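Local structure of type III restriction-modification enzyme EcoP15I Mod subunit (Escherichia coli, 4ZCF) at residues 444-455 with 494-505; 604-613 with 636-644. The protein methylates one adenine of the DNA sequence 5'-CAGCAG-3' with S-adenosyl-L-methionine and, together with the Res subunit, takes part in DNA restriction. All coordinates share one frame; numbering follows the deposited sequence.

Interaction 1. Residues 444-455 with 494-505; sequences SGTTAHTVFNLN and RLIRASKKNRDQ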
loop_
_atom_site.group_PDB
_atom_site.type_symbol
_atom_site.label_atom_id
_atom_site.label_comp_id
_atom_site.label_asym_id
_atom_site.label_seq_id
_atom_site.Cartn_x
_atom_site.Cartn_y
_atom_site.Cartn_z
ATOM N N SER A 444 7.660 9.971 22.984
ATOM C CA SER A 444 8.708 10.696 23.678
ATOM C C SER A 444 9.346 11.782 22.822
ATOM O O SER A 444 10.052 12.621 23.372
ATOM C CB SER A 444 9.775 9.722 24.177
ATOM O OG SER A 444 10.224 8.786 23.208
ATOM N N GLY A 445 9.099 11.751 21.502
ATOM C CA GLY A 445 9.655 12.676 20.519
ATOM C C GLY A 445 10.812 12.122 19.699
ATOM O O GLY A 445 11.528 12.873 19.023
ATOM N N THR A 446 10.996 10.796 19.736
ATOM C CA THR A 446 12.056 10.047 19.036
ATOM C C THR A 446 12.251 10.394 17.559
ATOM O O THR A 446 13.401 10.545 17.129
ATOM C CB THR A 446 11.820 8.556 19.203
ATOM O OG1 THR A 446 11.527 8.277 20.573
ATOM C CG2 THR A 446 12.964 7.717 18.670
ATOM N N THR A 447 11.149 10.454 16.778
ATOM C CA THR A 447 11.228 10.721 15.331
ATOM C C THR A 447 11.753 12.118 15.054
ATOM O O THR A 447 12.567 12.309 14.167
ATOM C CB THR A 447 9.874 10.403 14.639
ATOM O OG1 THR A 447 9.457 9.108 15.028
ATOM C CG2 THR A 447 9.972 10.414 13.147
ATOM N N ALA A 448 11.270 13.089 15.819
ATOM C CA ALA A 448 11.639 14.494 15.744
ATOM C C ALA A 448 13.125 14.632 16.058
ATOM O O ALA A 448 13.843 15.241 15.283
ATOM C CB ALA A 448 10.793 15.286 16.726
ATOM N N HIS A 449 13.592 13.961 17.128
ATOM C CA HIS A 449 14.986 13.934 17.557
ATOM C C HIS A 449 15.861 13.386 16.424
ATOM O O HIS A 449 16.846 14.022 16.046
ATOM C CB HIS A 449 15.130 13.109 18.851
ATOM C CG HIS A 449 16.472 13.214 19.523
ATOM N ND1 HIS A 449 16.649 12.816 20.846
ATOM C CD2 HIS A 449 17.667 13.638 19.036
ATOM C CE1 HIS A 449 17.932 12.996 21.110
ATOM N NE2 HIS A 449 18.581 13.507 20.059
ATOM N N THR A 450 15.463 12.243 15.850
ATOM C CA THR A 450 16.117 11.584 14.728
ATOM C C THR A 450 16.282 12.548 13.545
ATOM O O THR A 450 17.303 12.493 12.877
ATOM C CB THR A 450 15.320 10.313 14.377
ATOM O OG1 THR A 450 15.357 9.400 15.486
ATOM C CG2 THR A 450 15.814 9.636 13.120
ATOM N N VAL A 451 15.302 13.434 13.290
ATOM C CA VAL A 451 15.394 14.441 12.214
ATOM C C VAL A 451 16.483 15.483 12.576
ATOM O O VAL A 451 17.289 15.830 11.710
ATOM C CB VAL A 451 14.020 15.063 11.808
ATOM C CG1 VAL A 451 14.197 16.203 10.821
ATOM C CG2 VAL A 451 13.087 13.997 11.215
ATOM N N PHE A 452 16.558 15.908 13.869
ATOM C CA PHE A 452 17.607 16.831 14.348
ATOM C C PHE A 452 18.989 16.231 14.075
ATOM O O PHE A 452 19.779 16.883 13.398
ATOM C CB PHE A 452 17.439 17.208 15.844
ATOM C CG PHE A 452 16.257 18.097 16.208
ATOM C CD1 PHE A 452 15.891 19.173 15.399
ATOM C CD2 PHE A 452 15.552 17.896 17.393
ATOM C CE1 PHE A 452 14.847 20.030 15.765
ATOM C CE2 PHE A 452 14.487 18.740 17.744
ATOM C CZ PHE A 452 14.146 19.802 16.925
ATOM N N ASN A 453 19.244 14.961 14.495
ATOM C CA ASN A 453 20.524 14.263 14.247
ATOM C C ASN A 453 20.849 14.081 12.766
ATOM O O ASN A 453 22.012 14.187 12.384
ATOM C CB ASN A 453 20.542 12.875 14.891
ATOM C CG ASN A 453 20.443 12.809 16.387
ATOM O OD1 ASN A 453 20.318 11.720 16.953
ATOM N ND2 ASN A 453 20.471 13.947 17.067
ATOM N N LEU A 454 19.839 13.718 11.945
ATOM C CA LEU A 454 20.064 13.505 10.521
ATOM C C LEU A 454 20.427 14.799 9.801
ATOM O O LEU A 454 21.414 14.820 9.098
ATOM C CB LEU A 454 18.891 12.753 9.855
ATOM C CG LEU A 454 18.726 11.249 10.197
ATOM C CD1 LEU A 454 17.316 10.729 9.820
ATOM C CD2 LEU A 454 19.822 10.384 9.559
ATOM N N ASN A 455 19.667 15.886 10.018
ATOM C CA ASN A 455 19.871 17.218 9.432
ATOM C C ASN A 455 21.231 17.857 9.695
ATOM O O ASN A 455 21.714 18.594 8.838
ATOM C CB ASN A 455 18.750 18.159 9.831
ATOM C CG ASN A 455 17.463 17.990 9.058
ATOM O OD1 ASN A 455 17.249 17.032 8.306
ATOM N ND2 ASN A 455 16.585 18.949 9.214
ATOM N N ARG A 494 11.577 17.399 25.606
ATOM C CA ARG A 494 12.560 16.492 24.978
ATOM C C ARG A 494 13.087 17.061 23.687
ATOM O O ARG A 494 14.259 16.860 23.371
ATOM C CB ARG A 494 11.977 15.088 24.706
ATOM C CG ARG A 494 13.056 14.058 24.432
ATOM C CD ARG A 494 13.241 13.601 22.985
ATOM N NE ARG A 494 12.777 12.214 22.921
ATOM C CZ ARG A 494 13.418 11.190 22.378
ATOM N NH1 ARG A 494 14.549 11.379 21.720
ATOM N NH2 ARG A 494 12.905 9.973 22.447
ATOM N N LEU A 495 12.207 17.718 22.909
ATOM C CA LEU A 495 12.550 18.322 21.624
ATOM C C LEU A 495 13.356 19.586 21.839
ATOM O O LEU A 495 14.283 19.838 21.088
ATOM C CB LEU A 495 11.274 18.607 20.834
ATOM C CG LEU A 495 10.663 17.492 19.990
ATOM C CD1 LEU A 495 10.485 16.233 20.777
ATOM C CD2 LEU A 495 9.319 17.920 19.439
ATOM N N ILE A 496 13.019 20.374 22.882
ATOM C CA ILE A 496 13.762 21.580 23.282
ATOM C C ILE A 496 15.216 21.182 23.591
ATOM O O ILE A 496 16.142 21.767 23.020
ATOM C CB ILE A 496 13.071 22.324 24.465
ATOM C CG1 ILE A 496 11.875 23.173 23.947
ATOM C CG2 ILE A 496 14.091 23.198 25.256
ATOM C CD1 ILE A 496 10.891 23.592 25.029
ATOM N N ARG A 497 15.398 20.144 24.434
ATOM C CA ARG A 497 16.713 19.621 24.817
ATOM C C ARG A 497 17.491 19.040 23.637
ATOM O O ARG A 497 18.675 19.335 23.478
ATOM C CB ARG A 497 16.593 18.629 25.983
ATOM C CG ARG A 497 16.158 19.324 27.264
ATOM C CD ARG A 497 16.237 18.405 28.456
ATOM N NE ARG A 497 15.500 18.918 29.611
ATOM C CZ ARG A 497 15.649 18.485 30.855
ATOM N NH1 ARG A 497 16.564 17.574 31.142
ATOM N NH2 ARG A 497 14.929 19.001 31.828
ATOM N N ALA A 498 16.809 18.258 22.792
ATOM C CA ALA A 498 17.341 17.608 21.605
ATOM C C ALA A 498 17.700 18.635 20.539
ATOM O O ALA A 498 18.549 18.362 19.691
ATOM C CB ALA A 498 16.308 16.624 21.061
ATOM N N SER A 499 17.019 19.799 20.555
ATOM C CA SER A 499 17.270 20.916 19.634
ATOM C C SER A 499 18.496 21.683 20.086
ATOM O O SER A 499 19.240 22.136 19.232
ATOM C CB SER A 499 16.087 21.880 19.616
ATOM O OG SER A 499 16.350 22.972 18.750
ATOM N N LYS A 500 18.692 21.840 21.434
ATOM C CA LYS A 500 19.784 22.581 22.084
ATOM C C LYS A 500 21.101 21.880 21.800
ATOM O O LYS A 500 22.058 22.532 21.373
ATOM C CB LYS A 500 19.518 22.736 23.578
ATOM N N LYS A 501 21.113 20.538 21.925
ATOM C CA LYS A 501 22.180 19.659 21.432
ATOM C C LYS A 501 21.738 19.648 19.949
ATOM O O LYS A 501 20.564 19.903 19.709
ATOM C CB LYS A 501 22.033 18.234 21.994
ATOM C CG LYS A 501 21.860 18.121 23.505
ATOM C CD LYS A 501 21.736 16.653 23.931
ATOM C CE LYS A 501 21.471 16.468 25.413
ATOM N NZ LYS A 501 22.725 16.274 26.196
ATOM N N ASN A 502 22.590 19.408 18.960
ATOM C CA ASN A 502 22.098 19.476 17.555
ATOM C C ASN A 502 21.882 20.873 16.922
ATOM O O ASN A 502 21.107 21.021 15.971
ATOM C CB ASN A 502 20.952 18.495 17.224
ATOM C CG ASN A 502 21.225 17.094 17.652
ATOM O OD1 ASN A 502 22.044 16.385 17.062
ATOM N ND2 ASN A 502 20.557 16.681 18.709
ATOM N N ARG A 503 22.614 21.872 17.427
ATOM C CA ARG A 503 22.764 23.241 16.911
ATOM C C ARG A 503 21.573 24.211 16.848
ATOM O O ARG A 503 21.538 25.068 15.947
ATOM C CB ARG A 503 23.584 23.243 15.594
ATOM C CG ARG A 503 24.984 22.599 15.691
ATOM C CD ARG A 503 25.889 23.237 16.750
ATOM N NE ARG A 503 26.291 24.606 16.407
ATOM C CZ ARG A 503 27.084 25.366 17.158
ATOM N NH1 ARG A 503 27.581 24.898 18.297
ATOM N NH2 ARG A 503 27.413 26.586 16.758
ATOM N N ASP A 504 20.663 24.150 17.846
ATOM C CA ASP A 504 19.492 25.040 17.966
ATOM C C ASP A 504 18.614 25.065 16.709
ATOM O O ASP A 504 18.194 26.142 16.267
ATOM C CB ASP A 504 19.901 26.472 18.396
ATOM C CG ASP A 504 20.576 26.555 19.751
ATOM O OD1 ASP A 504 19.860 26.462 20.778
ATOM O OD2 ASP A 504 21.820 26.741 19.787
ATOM N N GLN A 505 18.320 23.882 16.139
ATOM C CA GLN A 505 17.478 23.788 14.940
ATOM C C GLN A 505 16.072 24.339 15.106
ATOM O O GLN A 505 15.500 24.824 14.131
ATOM C CB GLN A 505 17.417 22.362 14.402
ATOM C CG GLN A 505 18.630 22.012 13.570
ATOM C CD GLN A 505 18.528 20.663 12.924
ATOM O OE1 GLN A 505 19.402 19.812 13.110
ATOM N NE2 GLN A 505 17.504 20.474 12.085
#
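Helices 446-455 and 494-500 run nearly parallel, their axes 10° apart and 9.6 Å at closest approach, with G445 facing L495, H449 facing A498 and F452 facing N502. R494 grips S444 side-on: NE donates to S444 O at 2.8 Å from above the carbonyl plane, while NH2 donates to S444 OG, which lies in the guanidinium plane. The bends at its CB-CG and CG-CD bonds fold the chain back over the start of the facing helix, where T446 N and G445 C lie over one guanidinium face. At G445 a CB would collide with L495 CD1, so only a bare CA fits there. R494 NH1 also makes a weak bond to H449 ND1, with ring and guanidinium planes 89° apart; A498 CB sits squarely over the imidazole face, a CH-pi contact 3.7 Å from the centroid. Farther along, the F452 ring wedges between L495, A498, S499 and Q505, with S499 CA over one face and CE2 3.5 Å from L495 O. N502 ND2 donates almost straight to A498 O, 2.8 Å away, holding the amide whose OD1 takes a weak bond from N453 ND2. On one flank of helix 446-455, A448, V451 and F452 meet F464 of strand 461-468. Helix 446-455 thus lies on the mainly parallel sheet, with helix 494-500 beside it, as fits the Rossmann-like methyltransferase fold.

Interaction 2. Residues 604-613 with 636-644; sequences APNKVVFYGS and IELDLVVRN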
loop_
_atom_site.group_PDB
_atom_site.type_symbol
_atom_site.label_atom_id
_atom_site.label_comp_id
_atom_site.label_asym_id
_atom_site.label_seq_id
_atom_site.Cartn_x
_atom_site.Cartn_y
_atom_site.Cartn_z
ATOM N N ALA A 604 1.663 41.058 -4.607
ATOM C CA ALA A 604 0.865 40.477 -5.680
ATOM C C ALA A 604 -0.231 39.474 -5.189
ATOM O O ALA A 604 -0.178 38.288 -5.545
ATOM C CB ALA A 604 1.776 39.854 -6.732
ATOM N N PRO A 605 -1.246 39.927 -4.398
ATOM C CA PRO A 605 -2.313 38.996 -3.986
ATOM C C PRO A 605 -3.321 38.734 -5.108
ATOM O O PRO A 605 -3.499 39.562 -5.995
ATOM C CB PRO A 605 -2.959 39.681 -2.780
ATOM C CG PRO A 605 -2.663 41.120 -2.937
ATOM C CD PRO A 605 -1.506 41.292 -3.897
ATOM N N ASN A 606 -3.977 37.578 -5.063
ATOM C CA ASN A 606 -4.927 37.138 -6.082
ATOM C C ASN A 606 -6.254 36.746 -5.461
ATOM O O ASN A 606 -7.207 36.413 -6.168
ATOM C CB ASN A 606 -4.330 35.959 -6.864
ATOM C CG ASN A 606 -3.659 34.924 -5.995
ATOM O OD1 ASN A 606 -4.307 34.052 -5.408
ATOM N ND2 ASN A 606 -2.342 35.021 -5.869
ATOM N N LYS A 607 -6.318 36.804 -4.141
ATOM C CA LYS A 607 -7.484 36.427 -3.356
ATOM C C LYS A 607 -7.528 37.344 -2.123
ATOM O O LYS A 607 -6.482 37.599 -1.511
ATOM C CB LYS A 607 -7.340 34.940 -2.948
ATOM C CG LYS A 607 -8.618 34.247 -2.507
ATOM C CD LYS A 607 -8.278 32.860 -1.958
ATOM C CE LYS A 607 -9.123 32.475 -0.768
ATOM N NZ LYS A 607 -8.488 31.420 0.050
ATOM N N VAL A 608 -8.722 37.886 -1.801
ATOM C CA VAL A 608 -8.945 38.764 -0.632
ATOM C C VAL A 608 -10.026 38.123 0.242
ATOM O O VAL A 608 -11.138 37.885 -0.232
ATOM C CB VAL A 608 -9.254 40.255 -0.984
ATOM C CG1 VAL A 608 -9.311 41.124 0.272
ATOM C CG2 VAL A 608 -8.237 40.823 -1.966
ATOM N N VAL A 609 -9.665 37.771 1.483
ATOM C CA VAL A 609 -10.552 37.128 2.470
ATOM C C VAL A 609 -10.824 38.109 3.633
ATOM O O VAL A 609 -9.888 38.596 4.248
ATOM C CB VAL A 609 -9.994 35.759 2.982
ATOM C CG1 VAL A 609 -11.054 34.956 3.735
ATOM C CG2 VAL A 609 -9.395 34.936 1.852
ATOM N N PHE A 610 -12.088 38.399 3.921
ATOM C CA PHE A 610 -12.423 39.319 5.012
ATOM C C PHE A 610 -13.445 38.723 5.984
ATOM O O PHE A 610 -14.291 37.923 5.586
ATOM C CB PHE A 610 -12.876 40.700 4.471
ATOM C CG PHE A 610 -14.206 40.685 3.752
ATOM C CD1 PHE A 610 -14.277 40.401 2.392
ATOM C CD2 PHE A 610 -15.392 40.903 4.444
ATOM C CE1 PHE A 610 -15.511 40.319 1.742
ATOM C CE2 PHE A 610 -16.622 40.840 3.785
ATOM C CZ PHE A 610 -16.670 40.544 2.441
ATOM N N TYR A 611 -13.360 39.112 7.255
ATOM C CA TYR A 611 -14.277 38.651 8.295
ATOM C C TYR A 611 -15.623 39.431 8.250
ATOM O O TYR A 611 -15.678 40.598 8.644
ATOM C CB TYR A 611 -13.575 38.773 9.657
ATOM C CG TYR A 611 -14.362 38.301 10.850
ATOM C CD1 TYR A 611 -15.134 37.146 10.790
ATOM C CD2 TYR A 611 -14.259 38.946 12.073
ATOM C CE1 TYR A 611 -15.850 36.694 11.899
ATOM C CE2 TYR A 611 -14.989 38.520 13.183
ATOM C CZ TYR A 611 -15.775 37.384 13.095
ATOM O OH TYR A 611 -16.453 36.926 14.200
ATOM N N GLY A 612 -16.674 38.754 7.768
ATOM C CA GLY A 612 -18.048 39.233 7.613
ATOM C C GLY A 612 -18.603 40.091 8.732
ATOM O O GLY A 612 -19.021 41.224 8.477
ATOM N N SER A 613 -18.570 39.576 9.985
ATOM C CA SER A 613 -19.056 40.258 11.201
ATOM C C SER A 613 -18.477 41.671 11.423
ATOM O O SER A 613 -19.159 42.522 12.008
ATOM C CB SER A 613 -18.791 39.403 12.434
ATOM O OG SER A 613 -19.940 38.659 12.804
ATOM N N ILE A 636 -3.837 42.023 -12.381
ATOM C CA ILE A 636 -4.431 40.875 -11.681
ATOM C C ILE A 636 -5.898 41.038 -11.267
ATOM O O ILE A 636 -6.290 42.097 -10.771
ATOM C CB ILE A 636 -3.513 40.364 -10.521
ATOM C CG1 ILE A 636 -3.109 41.521 -9.560
ATOM C CG2 ILE A 636 -2.282 39.618 -11.089
ATOM C CD1 ILE A 636 -2.049 41.206 -8.483
ATOM N N GLU A 637 -6.703 39.984 -11.483
ATOM C CA GLU A 637 -8.113 39.956 -11.099
ATOM C C GLU A 637 -8.182 39.313 -9.724
ATOM O O GLU A 637 -7.912 38.118 -9.588
ATOM C CB GLU A 637 -8.968 39.173 -12.119
ATOM C CG GLU A 637 -9.366 39.971 -13.350
ATOM C CD GLU A 637 -10.351 39.273 -14.270
ATOM O OE1 GLU A 637 -11.538 39.676 -14.284
ATOM O OE2 GLU A 637 -9.937 38.329 -14.983
ATOM N N LEU A 638 -8.492 40.116 -8.698
ATOM C CA LEU A 638 -8.553 39.661 -7.309
ATOM C C LEU A 638 -9.937 39.152 -6.894
ATOM O O LEU A 638 -10.913 39.906 -6.963
ATOM C CB LEU A 638 -8.097 40.786 -6.365
ATOM C CG LEU A 638 -6.609 41.138 -6.385
ATOM C CD1 LEU A 638 -6.311 42.264 -7.366
ATOM C CD2 LEU A 638 -6.128 41.519 -5.000
ATOM N N ASP A 639 -10.016 37.874 -6.450
ATOM C CA ASP A 639 -11.257 37.283 -5.936
ATOM C C ASP A 639 -11.500 37.777 -4.513
ATOM O O ASP A 639 -10.539 38.056 -3.787
ATOM C CB ASP A 639 -11.236 35.748 -5.962
ATOM C CG ASP A 639 -12.616 35.118 -5.766
ATOM O OD1 ASP A 639 -13.567 35.509 -6.501
ATOM O OD2 ASP A 639 -12.747 34.228 -4.887
ATOM N N LEU A 640 -12.791 37.898 -4.124
ATOM C CA LEU A 640 -13.195 38.402 -2.812
ATOM C C LEU A 640 -14.078 37.413 -2.055
ATOM O O LEU A 640 -15.244 37.223 -2.399
ATOM C CB LEU A 640 -13.832 39.810 -2.937
ATOM C CG LEU A 640 -14.215 40.515 -1.641
ATOM C CD1 LEU A 640 -13.000 41.078 -0.925
ATOM C CD2 LEU A 640 -15.234 41.594 -1.895
ATOM N N VAL A 641 -13.519 36.812 -0.997
ATOM C CA VAL A 641 -14.172 35.790 -0.176
ATOM C C VAL A 641 -14.667 36.351 1.167
ATOM O O VAL A 641 -13.984 37.195 1.755
ATOM C CB VAL A 641 -13.179 34.594 0.006
ATOM C CG1 VAL A 641 -13.783 33.452 0.824
ATOM C CG2 VAL A 641 -12.684 34.078 -1.341
ATOM N N VAL A 642 -15.847 35.869 1.644
ATOM C CA VAL A 642 -16.463 36.166 2.948
ATOM C C VAL A 642 -16.315 34.940 3.871
ATOM O O VAL A 642 -16.671 33.814 3.482
ATOM C CB VAL A 642 -17.976 36.536 2.920
ATOM C CG1 VAL A 642 -18.300 37.581 3.988
ATOM C CG2 VAL A 642 -18.458 36.973 1.546
ATOM N N ARG A 643 -15.912 35.182 5.129
ATOM C CA ARG A 643 -15.801 34.110 6.111
ATOM C C ARG A 643 -16.342 34.549 7.474
ATOM O O ARG A 643 -15.943 35.596 7.982
ATOM C CB ARG A 643 -14.353 33.583 6.202
ATOM C CG ARG A 643 -14.269 32.173 6.776
ATOM C CD ARG A 643 -12.950 31.504 6.474
ATOM N NE ARG A 643 -12.769 31.317 5.044
ATOM C CZ ARG A 643 -11.594 31.272 4.435
ATOM N NH1 ARG A 643 -10.474 31.429 5.127
ATOM N NH2 ARG A 643 -11.530 31.093 3.125
ATOM N N ASN A 644 -17.247 33.730 8.062
ATOM C CA ASN A 644 -17.930 33.951 9.349
ATOM C C ASN A 644 -18.643 35.310 9.443
ATOM O O ASN A 644 -19.085 35.859 8.434
ATOM C CB ASN A 644 -16.988 33.741 10.542
ATOM C CG ASN A 644 -16.813 32.311 10.976
ATOM O OD1 ASN A 644 -15.769 31.685 10.742
ATOM N ND2 ASN A 644 -17.803 31.785 11.684
#
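The backbones of strands 607-611 and 639-643 pair in parallel, from D639 N on N606 O to G612 N on R643 O, and the strands twist by -22°. Six hydrogen bonds alternate between them; the tightest, V608 N to D639 O and V641 N to V608 O, are both 2.7 Å, and the bond from G612 N continues the pairing past the strand end. Weaker CA-H...O contacts, such as L640 CA to V608 O at 3.3 Å, lie between them.

Apolar contacts fill the face of V608, F610, L640 and V642. With chi1 at 68°, CG of F610 stands between its backbone N and carbonyl carbon, which swings the ring across to the neighbouring strand: CD1 lies 3.6 Å from L640 CD1, CE2 lies 3.7 Å from V642 CG1, and V642 CA sits over one ring face. Replacing this phenylalanine by an alanine is likely to open a gap beside L640 and V642 and leave both without their aromatic partner. Helix 618-629 covers this face through N624 and L627 on L640.

Charged groups gather on the other face. V609 CG1 lies over the centre of the R643 guanidinium, 3.8 Å from CZ. K607 NZ, near its edge, is 4.3 Å from R643 NH2, but D553 forms salt bridges with both residues, and W549 adds a cation-pi contact to R643. One face is thus largely apolar, while on the other the shared D553 carboxylate probably offsets the crowding of two positive charges.

Along the chain, interaction 1 closes before interaction 2 opens, and the two do not touch: their centres are 39 Å apart and their nearest atoms about 28 Å. They share no sheet. Interaction 1 joins two helices beside the ten-stranded mixed sheet of the methyltransferase fold, whereas interaction 2 joins strand 607-611 to outermost strand 639-643 of the separate five-stranded sheet near the C-terminus. Their surroundings differ too. Interaction 1 is buried within the Mod chain, its nearest atom about 22 Å from the bound nucleic acid. The strand pair instead meets the Res chain, placing this C-terminal module at the junction between methylating and restricting subunits.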